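Local coordinates for protein Xcc_ctr_pt (Xanthomonas campestris pv. campestris, PDB 6NJW) that is the C-terminal Toprim-containing region of a class 2 OLD family nuclease, which probably cleaves nucleic acid by a two-metal mechanism, at residues V205-A208 against Y209-S212; E111-A115 against D116-K120; E178-L181 against L182-E186. One frame throughout, in Å; residues are numbered along the deposited sequence.

Contact 1. Residues V205-A208 against Y209-S212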
ATOM      1  N   VAL A 205      -9.141  10.972  -3.058  1.00 47.77           N
ATOM      2  CA  VAL A 205      -8.537  10.048  -4.022  1.00 45.67           C
ATOM      3  C   VAL A 205      -7.820   8.886  -3.328  1.00 45.99           C
ATOM      4  O   VAL A 205      -6.941   8.255  -3.923  1.00 45.78           O
ATOM      5  CB  VAL A 205      -7.587  10.770  -4.993  1.00 46.67           C
ATOM      6  CG1 VAL A 205      -8.347  11.803  -5.819  1.00 53.43           C
ATOM      7  CG2 VAL A 205      -6.401  11.410  -4.244  1.00 44.59           C
ATOM      8  N   CYS A 206      -8.159   8.590  -2.083  1.00 40.31           N
ATOM      9  CA  CYS A 206      -7.484   7.501  -1.377  1.00 40.50           C
ATOM     10  C   CYS A 206      -7.997   6.162  -1.888  1.00 37.86           C
ATOM     11  O   CYS A 206      -9.207   5.921  -1.845  1.00 37.98           O
ATOM     12  CB  CYS A 206      -7.715   7.601   0.133  1.00 37.57           C
ATOM     13  SG  CYS A 206      -6.766   6.378   1.109  1.00 40.49           S
ATOM     14  N   PRO A 207      -7.126   5.267  -2.357  1.00 41.24           N
ATOM     15  CA  PRO A 207      -7.586   3.927  -2.729  1.00 39.91           C
ATOM     16  C   PRO A 207      -8.225   3.239  -1.538  1.00 39.06           C
ATOM     17  O   PRO A 207      -7.795   3.409  -0.393  1.00 36.65           O
ATOM     18  CB  PRO A 207      -6.302   3.211  -3.168  1.00 43.43           C
ATOM     19  CG  PRO A 207      -5.333   4.311  -3.497  1.00 46.23           C
ATOM     20  CD  PRO A 207      -5.686   5.452  -2.583  1.00 37.13           C
ATOM     21  N   ALA A 208      -9.255   2.442  -1.828  1.00 40.20           N
ATOM     22  CA  ALA A 208     -10.039   1.809  -0.772  1.00 42.29           C
ATOM     23  C   ALA A 208      -9.200   0.850   0.075  1.00 41.42           C
ATOM     24  O   ALA A 208      -9.385   0.767   1.297  1.00 38.24           O
ATOM     25  CB  ALA A 208     -11.234   1.080  -1.383  1.00 43.19           C
ATOM     26  N   TYR A 209      -8.281   0.107  -0.541  1.00 39.09           N
ATOM     27  CA  TYR A 209      -7.522  -0.846   0.264  1.00 37.76           C
ATOM     28  C   TYR A 209      -6.601  -0.134   1.253  1.00 37.81           C
ATOM     29  O   TYR A 209      -6.371  -0.640   2.358  1.00 36.26           O
ATOM     30  CB  TYR A 209      -6.759  -1.829  -0.636  1.00 35.25           C
ATOM     31  CG  TYR A 209      -5.461  -1.350  -1.257  1.00 38.40           C
ATOM     32  CD1 TYR A 209      -5.428  -0.264  -2.131  1.00 41.59           C
ATOM     33  CD2 TYR A 209      -4.273  -2.012  -1.005  1.00 41.94           C
ATOM     34  CE1 TYR A 209      -4.229   0.161  -2.716  1.00 43.59           C
ATOM     35  CE2 TYR A 209      -3.065  -1.587  -1.579  1.00 44.76           C
ATOM     36  CZ  TYR A 209      -3.055  -0.507  -2.434  1.00 44.76           C
ATOM     37  OH  TYR A 209      -1.862  -0.092  -3.003  1.00 45.75           O
ATOM     38  N   ILE A 210      -6.119   1.060   0.903  1.00 35.05           N
ATOM     39  CA  ILE A 210      -5.275   1.824   1.819  1.00 37.11           C
ATOM     40  C   ILE A 210      -6.104   2.398   2.965  1.00 37.58           C
ATOM     41  O   ILE A 210      -5.697   2.343   4.133  1.00 36.40           O
ATOM     42  CB  ILE A 210      -4.522   2.925   1.042  1.00 32.25           C
ATOM     43  CG1 ILE A 210      -3.455   2.298   0.122  1.00 36.73           C
ATOM     44  CG2 ILE A 210      -3.884   3.943   1.986  1.00 31.53           C
ATOM     45  CD1 ILE A 210      -2.647   3.327  -0.659  1.00 38.18           C
ATOM     46  N   ARG A 211      -7.270   2.969   2.659  1.00 34.77           N
ATOM     47  CA  ARG A 211      -8.147   3.437   3.733  1.00 35.73           C
ATOM     48  C   ARG A 211      -8.522   2.298   4.682  1.00 37.26           C
ATOM     49  O   ARG A 211      -8.531   2.469   5.908  1.00 34.17           O
ATOM     50  CB  ARG A 211      -9.411   4.074   3.149  1.00 39.78           C
ATOM     51  CG  ARG A 211     -10.383   4.577   4.238  1.00 36.65           C
ATOM     52  CD  ARG A 211     -11.697   5.114   3.649  1.00 38.96           C
ATOM     53  NE  ARG A 211     -11.456   6.112   2.620  1.00 47.28           N
ATOM     54  CZ  ARG A 211     -11.398   7.415   2.867  1.00 51.78           C
ATOM     55  NH1 ARG A 211     -11.574   7.843   4.102  1.00 47.07           N
ATOM     56  NH2 ARG A 211     -11.177   8.283   1.885  1.00 52.84           N
ATOM     57  N   SER A 212      -8.823   1.126   4.131  1.00 34.88           N
ATOM     58  CA  SER A 212      -9.174  -0.025   4.950  1.00 32.28           C
ATOM     59  C   SER A 212      -8.042  -0.410   5.889  1.00 33.18           C
ATOM     60  O   SER A 212      -8.275  -0.676   7.075  1.00 35.77           O
ATOM     61  CB  SER A 212      -9.532  -1.209   4.049  1.00 38.94           C
ATOM     62  OG  SER A 212     -10.831  -1.053   3.501  1.00 40.34           O
TER
HETATM   63  O   HOH W   1     -11.562   5.205   0.208  1.00 56.81           O
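Pro207 meets Tyr209 and Ile210 through different atoms of its ring, at the point where the loop turns into helix 208-226. Its CB lies at the edge of the Tyr209 ring, close to the ring plane and 3.7 Å from Tyr209 CE1, while its CG reaches Ile210 CD1 at 4.0 Å. The proline ring and the isoleucine side chain run alongside each other and point the same way. Tyr209 CG stands between its own backbone N and carbonyl carbon (chi1 80°), a crowded position for a helical residue, and this swings the ring back toward the start of the helix. Ile210 CG1 then covers one face of that ring near its rim, and the ring is flanked by proline at its edge and isoleucine over a face. The proline and isoleucine contacts thus bear on a residue of the magnesium site, which Tyr209 shares with Asp82.

Pro207 is the N-cap residue, and its carbonyl O accepts from Arg211 N at 3.1 Å in a nearly straight bond, with a weak second one from Ile210 N. Cys206 SG sits 3.9 Å from Ile210 CG2. The arginine side chain, extended as far as CG and CD and then bent at chi3 (-53°), turns back toward the loop. A water in the plane of its guanidinium accepts from Arg211 NE at 2.6 Å and donates to Cys206 O at 3.2 Å, tying the side chain to the loop backbone.

Around this helix start, Phe38 of helix 29-41 touches Cys206 and Pro207, and Val35 of the same helix touches Ile210. Leu138 of helix 134-154 packs on Pro207, and Asn130 of strand 127-130 touches Tyr209.

Contact 2. Residues E111-A115 against D116-K120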
ATOM      1  N   GLU A 111      -5.979 -24.677   2.428  1.00 61.85           N
ATOM      2  CA  GLU A 111      -5.683 -25.094   1.058  1.00 62.07           C
ATOM      3  C   GLU A 111      -6.937 -25.227   0.205  1.00 59.70           C
ATOM      4  O   GLU A 111      -6.865 -25.084  -1.022  1.00 56.01           O
ATOM      5  CB  GLU A 111      -4.928 -26.428   1.057  1.00 64.08           C
ATOM      6  CG  GLU A 111      -3.542 -26.347   1.641  1.00 62.10           C
ATOM      7  CD  GLU A 111      -2.746 -25.200   1.057  1.00 65.69           C
ATOM      8  OE1 GLU A 111      -2.755 -25.030  -0.189  1.00 63.83           O
ATOM      9  OE2 GLU A 111      -2.121 -24.467   1.858  1.00 65.91           O
ATOM     10  N   GLU A 112      -8.083 -25.505   0.820  1.00 58.42           N
ATOM     11  CA  GLU A 112      -9.293 -25.774   0.058  1.00 62.62           C
ATOM     12  C   GLU A 112     -10.099 -24.520  -0.262  1.00 65.08           C
ATOM     13  O   GLU A 112     -11.191 -24.633  -0.825  1.00 64.38           O
ATOM     14  CB  GLU A 112     -10.168 -26.787   0.799  1.00 63.37           C
ATOM     15  CG  GLU A 112      -9.547 -28.179   0.928  1.00 68.66           C
ATOM     16  CD  GLU A 112      -8.944 -28.707  -0.378  1.00 74.62           C
ATOM     17  OE1 GLU A 112      -9.614 -28.638  -1.436  1.00 74.77           O
ATOM     18  OE2 GLU A 112      -7.792 -29.203  -0.339  1.00 74.23           O
ATOM     19  N   LEU A 113      -9.590 -23.332   0.057  1.00 61.39           N
ATOM     20  CA  LEU A 113     -10.308 -22.103  -0.254  1.00 60.72           C
ATOM     21  C   LEU A 113      -9.879 -21.586  -1.619  1.00 54.53           C
ATOM     22  O   LEU A 113      -8.708 -21.696  -1.994  1.00 59.54           O
ATOM     23  CB  LEU A 113     -10.052 -21.035   0.811  1.00 54.05           C
ATOM     24  CG  LEU A 113     -10.302 -21.485   2.245  1.00 59.49           C
ATOM     25  CD1 LEU A 113      -9.986 -20.369   3.231  1.00 55.34           C
ATOM     26  CD2 LEU A 113     -11.744 -21.937   2.380  1.00 58.90           C
ATOM     27  N   ASP A 114     -10.830 -21.027  -2.364  1.00 57.71           N
ATOM     28  CA  ASP A 114     -10.432 -20.373  -3.599  1.00 54.63           C
ATOM     29  C   ASP A 114      -9.859 -18.996  -3.278  1.00 57.11           C
ATOM     30  O   ASP A 114      -9.889 -18.539  -2.131  1.00 55.00           O
ATOM     31  CB  ASP A 114     -11.601 -20.303  -4.595  1.00 59.90           C
ATOM     32  CG  ASP A 114     -12.786 -19.467  -4.103  1.00 68.85           C
ATOM     33  OD1 ASP A 114     -12.614 -18.519  -3.297  1.00 67.32           O
ATOM     34  OD2 ASP A 114     -13.921 -19.756  -4.554  1.00 71.98           O
ATOM     35  N   ALA A 115      -9.320 -18.334  -4.304  1.00 54.54           N
ATOM     36  CA  ALA A 115      -8.611 -17.079  -4.077  1.00 54.45           C
ATOM     37  C   ALA A 115      -9.505 -16.057  -3.383  1.00 53.48           C
ATOM     38  O   ALA A 115      -9.115 -15.458  -2.375  1.00 49.48           O
ATOM     39  CB  ALA A 115      -8.074 -16.534  -5.403  1.00 53.76           C
ATOM     40  N   ASP A 116     -10.727 -15.871  -3.883  1.00 54.38           N
ATOM     41  CA  ASP A 116     -11.605 -14.881  -3.272  1.00 54.82           C
ATOM     42  C   ASP A 116     -11.969 -15.257  -1.840  1.00 49.55           C
ATOM     43  O   ASP A 116     -12.117 -14.373  -0.993  1.00 48.85           O
ATOM     44  CB  ASP A 116     -12.858 -14.684  -4.126  1.00 60.41           C
ATOM     45  CG  ASP A 116     -12.616 -13.742  -5.304  1.00 64.28           C
ATOM     46  OD1 ASP A 116     -11.548 -13.090  -5.349  1.00 69.07           O
ATOM     47  OD2 ASP A 116     -13.490 -13.651  -6.189  1.00 72.24           O
ATOM     48  N   GLU A 117     -12.083 -16.550  -1.536  1.00 50.54           N
ATOM     49  CA  GLU A 117     -12.306 -16.948  -0.148  1.00 50.16           C
ATOM     50  C   GLU A 117     -11.077 -16.663   0.721  1.00 46.21           C
ATOM     51  O   GLU A 117     -11.212 -16.246   1.877  1.00 48.63           O
ATOM     52  CB  GLU A 117     -12.682 -18.433  -0.073  1.00 53.44           C
ATOM     53  CG  GLU A 117     -14.110 -18.758  -0.551  1.00 57.51           C
ATOM     54  CD  GLU A 117     -14.301 -20.241  -0.887  1.00 59.91           C
ATOM     55  OE1 GLU A 117     -13.404 -20.852  -1.502  1.00 64.24           O
ATOM     56  OE2 GLU A 117     -15.347 -20.802  -0.515  1.00 64.18           O
ATOM     57  N   VAL A 118      -9.874 -16.917   0.202  1.00 44.83           N
ATOM     58  CA  VAL A 118      -8.670 -16.588   0.963  1.00 44.62           C
ATOM     59  C   VAL A 118      -8.595 -15.083   1.194  1.00 48.72           C
ATOM     60  O   VAL A 118      -8.226 -14.621   2.281  1.00 46.62           O
ATOM     61  CB  VAL A 118      -7.424 -17.128   0.239  1.00 47.34           C
ATOM     62  CG1 VAL A 118      -6.133 -16.467   0.763  1.00 45.25           C
ATOM     63  CG2 VAL A 118      -7.358 -18.638   0.399  1.00 49.30           C
ATOM     64  N   ILE A 119      -9.000 -14.303   0.194  1.00 42.91           N
ATOM     65  CA  ILE A 119      -8.930 -12.849   0.290  1.00 41.50           C
ATOM     66  C   ILE A 119      -9.926 -12.314   1.318  1.00 41.85           C
ATOM     67  O   ILE A 119      -9.585 -11.454   2.137  1.00 42.13           O
ATOM     68  CB  ILE A 119      -9.140 -12.221  -1.101  1.00 46.84           C
ATOM     69  CG1 ILE A 119      -7.900 -12.465  -1.968  1.00 46.00           C
ATOM     70  CG2 ILE A 119      -9.403 -10.732  -0.986  1.00 44.22           C
ATOM     71  CD1 ILE A 119      -8.093 -12.148  -3.444  1.00 49.06           C
ATOM     72  N   LYS A 120     -11.173 -12.795   1.299  1.00 42.72           N
ATOM     73  CA  LYS A 120     -12.138 -12.251   2.263  1.00 45.86           C
ATOM     74  C   LYS A 120     -11.868 -12.738   3.688  1.00 41.57           C
ATOM     75  O   LYS A 120     -12.175 -12.026   4.654  1.00 39.70           O
ATOM     76  CB  LYS A 120     -13.569 -12.578   1.837  1.00 48.13           C
ATOM     77  CG  LYS A 120     -13.948 -14.031   1.920  1.00 48.13           C
ATOM     78  CD  LYS A 120     -15.329 -14.230   1.272  1.00 58.87           C
ATOM     79  CE  LYS A 120     -15.885 -15.639   1.506  1.00 55.73           C
ATOM     80  NZ  LYS A 120     -17.145 -15.862   0.734  1.00 63.04           N
TER
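Asp114 and Glu117 grip each other reciprocally at the start of helix 115-123, each side chain accepting from the other's backbone. Asp114 OD1 takes the Glu117 N-H at 2.7 Å, and Glu117 OE1 takes the Asp114 N-H at 2.7 Å with an N-H...O angle of 171°. Asp114 OD1 and Glu117 OE1 are each met nearly along their C-O axis. Asp114 CG lies between the backbone N and the carbonyl carbon (chi1 63°), which folds the short side chain over the first turn, where OD1 faces the amide of Glu117. The two side chains cross at about a right angle with their carboxylate planes 41° apart. Bringing them together leaves Asp114 OD1 only 3.0 Å from Glu117 OE1, a like-charge approach that the two backbone N-H donors may partly offset.

The close-packed side is the apolar contact next to the cap. Leu113 CB rests 3.6 Å from Val118 CG2 and also touches Glu117 CB, while Val118 is buried against Leu97, Ile98 and Leu101 of helix 93-104. Val118 N donates to Asp114 O at 2.8 Å, and Ile119 N to Ala115 O, so the regular helical bonding begins at once.

The other side is much looser. Asp114 and Asp116 are exposed, and Asp116 directs its OD1 away from the cap into a salt bridge with Arg83. Exposed Glu112 contributes little more than a marginal approach of its carbonyl to Glu117.

The reciprocal pair of side-chain-to-backbone bonds, spaced three residues apart, is the classic capping box that closes the N-terminus of a helix, and the Leu113-Val118 contact, between the residue before the cap and the fourth after it, matches a hydrophobic staple.

Contact 3. Residues E178-L181 against L182-E186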
ATOM      1  N   GLU A 178       0.019   1.522 -19.686  1.00 51.02           N
ATOM      2  CA  GLU A 178       0.503   1.222 -18.346  1.00 56.47           C
ATOM      3  C   GLU A 178       1.983   0.876 -18.350  1.00 51.96           C
ATOM      4  O   GLU A 178       2.711   1.237 -17.421  1.00 47.61           O
ATOM      5  CB  GLU A 178      -0.302   0.078 -17.740  1.00 54.36           C
ATOM      6  CG  GLU A 178       0.093  -0.250 -16.317  1.00 61.79           C
ATOM      7  CD  GLU A 178      -0.909  -1.159 -15.638  1.00 66.28           C
ATOM      8  OE1 GLU A 178      -2.121  -0.849 -15.701  1.00 66.17           O
ATOM      9  OE2 GLU A 178      -0.481  -2.181 -15.054  1.00 70.58           O
ATOM     10  N   ASP A 179       2.440   0.146 -19.368  1.00 49.81           N
ATOM     11  CA  ASP A 179       3.849  -0.224 -19.419  1.00 47.37           C
ATOM     12  C   ASP A 179       4.722   1.019 -19.458  1.00 46.04           C
ATOM     13  O   ASP A 179       5.711   1.122 -18.724  1.00 47.69           O
ATOM     14  CB  ASP A 179       4.120  -1.128 -20.629  1.00 48.30           C
ATOM     15  CG  ASP A 179       3.524  -2.522 -20.468  1.00 55.18           C
ATOM     16  OD1 ASP A 179       3.262  -2.938 -19.322  1.00 54.50           O
ATOM     17  OD2 ASP A 179       3.315  -3.205 -21.488  1.00 59.45           O
ATOM     18  N   LEU A 180       4.354   1.989 -20.295  1.00 44.65           N
ATOM     19  CA  LEU A 180       5.170   3.188 -20.423  1.00 47.39           C
ATOM     20  C   LEU A 180       5.099   4.041 -19.163  1.00 47.41           C
ATOM     21  O   LEU A 180       6.122   4.580 -18.715  1.00 40.70           O
ATOM     22  CB  LEU A 180       4.733   3.989 -21.648  1.00 49.04           C
ATOM     23  CG  LEU A 180       5.583   5.220 -21.951  1.00 48.76           C
ATOM     24  CD1 LEU A 180       7.037   4.814 -22.114  1.00 50.14           C
ATOM     25  CD2 LEU A 180       5.070   5.933 -23.205  1.00 52.45           C
ATOM     26  N   LEU A 181       3.899   4.181 -18.582  1.00 44.62           N
ATOM     27  CA  LEU A 181       3.778   4.909 -17.322  1.00 44.11           C
ATOM     28  C   LEU A 181       4.711   4.326 -16.270  1.00 38.25           C
ATOM     29  O   LEU A 181       5.497   5.051 -15.653  1.00 40.97           O
ATOM     30  CB  LEU A 181       2.329   4.885 -16.824  1.00 44.82           C
ATOM     31  CG  LEU A 181       2.120   5.507 -15.443  1.00 40.91           C
ATOM     32  CD1 LEU A 181       2.463   6.979 -15.501  1.00 40.93           C
ATOM     33  CD2 LEU A 181       0.676   5.296 -14.944  1.00 43.89           C
ATOM     34  N   LEU A 182       4.635   3.014 -16.049  1.00 38.29           N
ATOM     35  CA  LEU A 182       5.475   2.412 -15.026  1.00 41.14           C
ATOM     36  C   LEU A 182       6.945   2.465 -15.409  1.00 40.40           C
ATOM     37  O   LEU A 182       7.800   2.578 -14.530  1.00 39.78           O
ATOM     38  CB  LEU A 182       5.023   0.981 -14.749  1.00 42.92           C
ATOM     39  CG  LEU A 182       3.610   0.955 -14.145  1.00 48.54           C
ATOM     40  CD1 LEU A 182       3.110  -0.466 -13.979  1.00 54.20           C
ATOM     41  CD2 LEU A 182       3.571   1.697 -12.818  1.00 46.18           C
ATOM     42  N   ARG A 183       7.255   2.399 -16.708  1.00 40.58           N
ATOM     43  CA  ARG A 183       8.639   2.563 -17.145  1.00 42.05           C
ATOM     44  C   ARG A 183       9.172   3.935 -16.751  1.00 35.30           C
ATOM     45  O   ARG A 183      10.287   4.057 -16.231  1.00 38.33           O
ATOM     46  CB  ARG A 183       8.734   2.344 -18.670  1.00 41.02           C
ATOM     47  CG  ARG A 183      10.156   2.248 -19.229  1.00 44.46           C
ATOM     48  CD  ARG A 183      10.172   1.763 -20.724  1.00 44.58           C
ATOM     49  NE  ARG A 183       9.264   0.637 -20.917  1.00 49.59           N
ATOM     50  CZ  ARG A 183       8.355   0.558 -21.885  1.00 49.30           C
ATOM     51  NH1 ARG A 183       8.256   1.525 -22.783  1.00 49.68           N
ATOM     52  NH2 ARG A 183       7.550  -0.494 -21.956  1.00 46.77           N
ATOM     53  N   LEU A 184       8.391   4.980 -16.966  1.00 38.84           N
ATOM     54  CA  LEU A 184       8.853   6.311 -16.576  1.00 41.70           C
ATOM     55  C   LEU A 184       9.015   6.424 -15.061  1.00 39.98           C
ATOM     56  O   LEU A 184      10.016   6.964 -14.569  1.00 36.93           O
ATOM     57  CB  LEU A 184       7.885   7.368 -17.106  1.00 40.14           C
ATOM     58  CG  LEU A 184       7.733   7.379 -18.634  1.00 42.88           C
ATOM     59  CD1 LEU A 184       6.629   8.328 -19.098  1.00 45.23           C
ATOM     60  CD2 LEU A 184       9.067   7.684 -19.349  1.00 38.55           C
ATOM     61  N   ILE A 185       8.048   5.907 -14.301  1.00 39.37           N
ATOM     62  CA  ILE A 185       8.131   5.994 -12.841  1.00 37.30           C
ATOM     63  C   ILE A 185       9.342   5.225 -12.319  1.00 37.90           C
ATOM     64  O   ILE A 185      10.067   5.706 -11.442  1.00 41.95           O
ATOM     65  CB  ILE A 185       6.819   5.496 -12.209  1.00 36.01           C
ATOM     66  CG1 ILE A 185       5.684   6.484 -12.511  1.00 38.58           C
ATOM     67  CG2 ILE A 185       6.998   5.305 -10.704  1.00 37.59           C
ATOM     68  CD1 ILE A 185       4.274   5.960 -12.124  1.00 41.18           C
ATOM     69  N   GLU A 186       9.591   4.024 -12.852  1.00 38.79           N
ATOM     70  CA  GLU A 186      10.768   3.265 -12.429  1.00 40.80           C
ATOM     71  C   GLU A 186      12.066   3.971 -12.820  1.00 39.04           C
ATOM     72  O   GLU A 186      13.063   3.898 -12.087  1.00 38.77           O
ATOM     73  CB  GLU A 186      10.698   1.851 -13.011  1.00 43.90           C
ATOM     74  CG  GLU A 186      11.969   1.020 -12.883  1.00 55.27           C
ATOM     75  CD  GLU A 186      12.273   0.566 -11.449  1.00 67.21           C
ATOM     76  OE1 GLU A 186      13.471   0.379 -11.123  1.00 65.24           O
ATOM     77  OE2 GLU A 186      11.317   0.386 -10.656  1.00 69.10           O
TER
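Glu178 and Leu182 lie side by side, one helical turn apart and pointing the same way, with Glu178 CG 3.8 Å from Leu182 CD1. CG anti to the backbone N (chi1 -177°) sets the glutamate's methylene alongside the leucine, and Glu178 OE2 is only slightly farther from Leu182 CD1, at 4.1 Å. Leu181 and Ile185 instead meet at a slant, their CD1 atoms 4.0 Å apart. Ile185 CG1 stands beside its own backbone N (chi1 -69°), which sends CD1 back along the helix toward the leucine.

These pairs belong to the first turns of helix 178-188, an ordinary alpha-helix in which Leu182, Arg183, Leu184 and Ile185 each donate a backbone N-H to the carbonyl four residues earlier. The helix is amphipathic: on its apolar face Leu181 packs on Phe139 and Ile151 of helix 134-154 and on Trp169 of helix 160-171.

On the exposed flank, Arg183 bends at chi3 and lays its guanidinium back over the preceding turn. One face, toward its rim, looks onto Asp179 O and Leu180 CA. Its NH2 comes within 3.7 Å of Asp179 CB, and its NH1 within 3.6 Å of Leu180 CD1, whereas Asp179 OD2 remains 5.1 Å from Arg183 NH2.

How the contacts relate
Along the chain the order is contact 2, contact 3, contact 1, and none touches another. Contacts 1 and 2 have centres about 22 Å apart, as do contacts 1 and 3, whereas contacts 2 and 3 are about 31 Å apart. Contacts 1 and 2 each run from a loop into a helix, 208-226 and 115-123, around the four-stranded parallel sheet of the Toprim-like fold; contact 3 lies wholly on helix 178-188, from its first residue on, in the helical part. Helix 134-154 touches side chains of both contact 1 and contact 3, a neighbour common to the two. Contact 1 alone supplies a residue of the magnesium site, Tyr209, while the other two contacts lie farther from the metal.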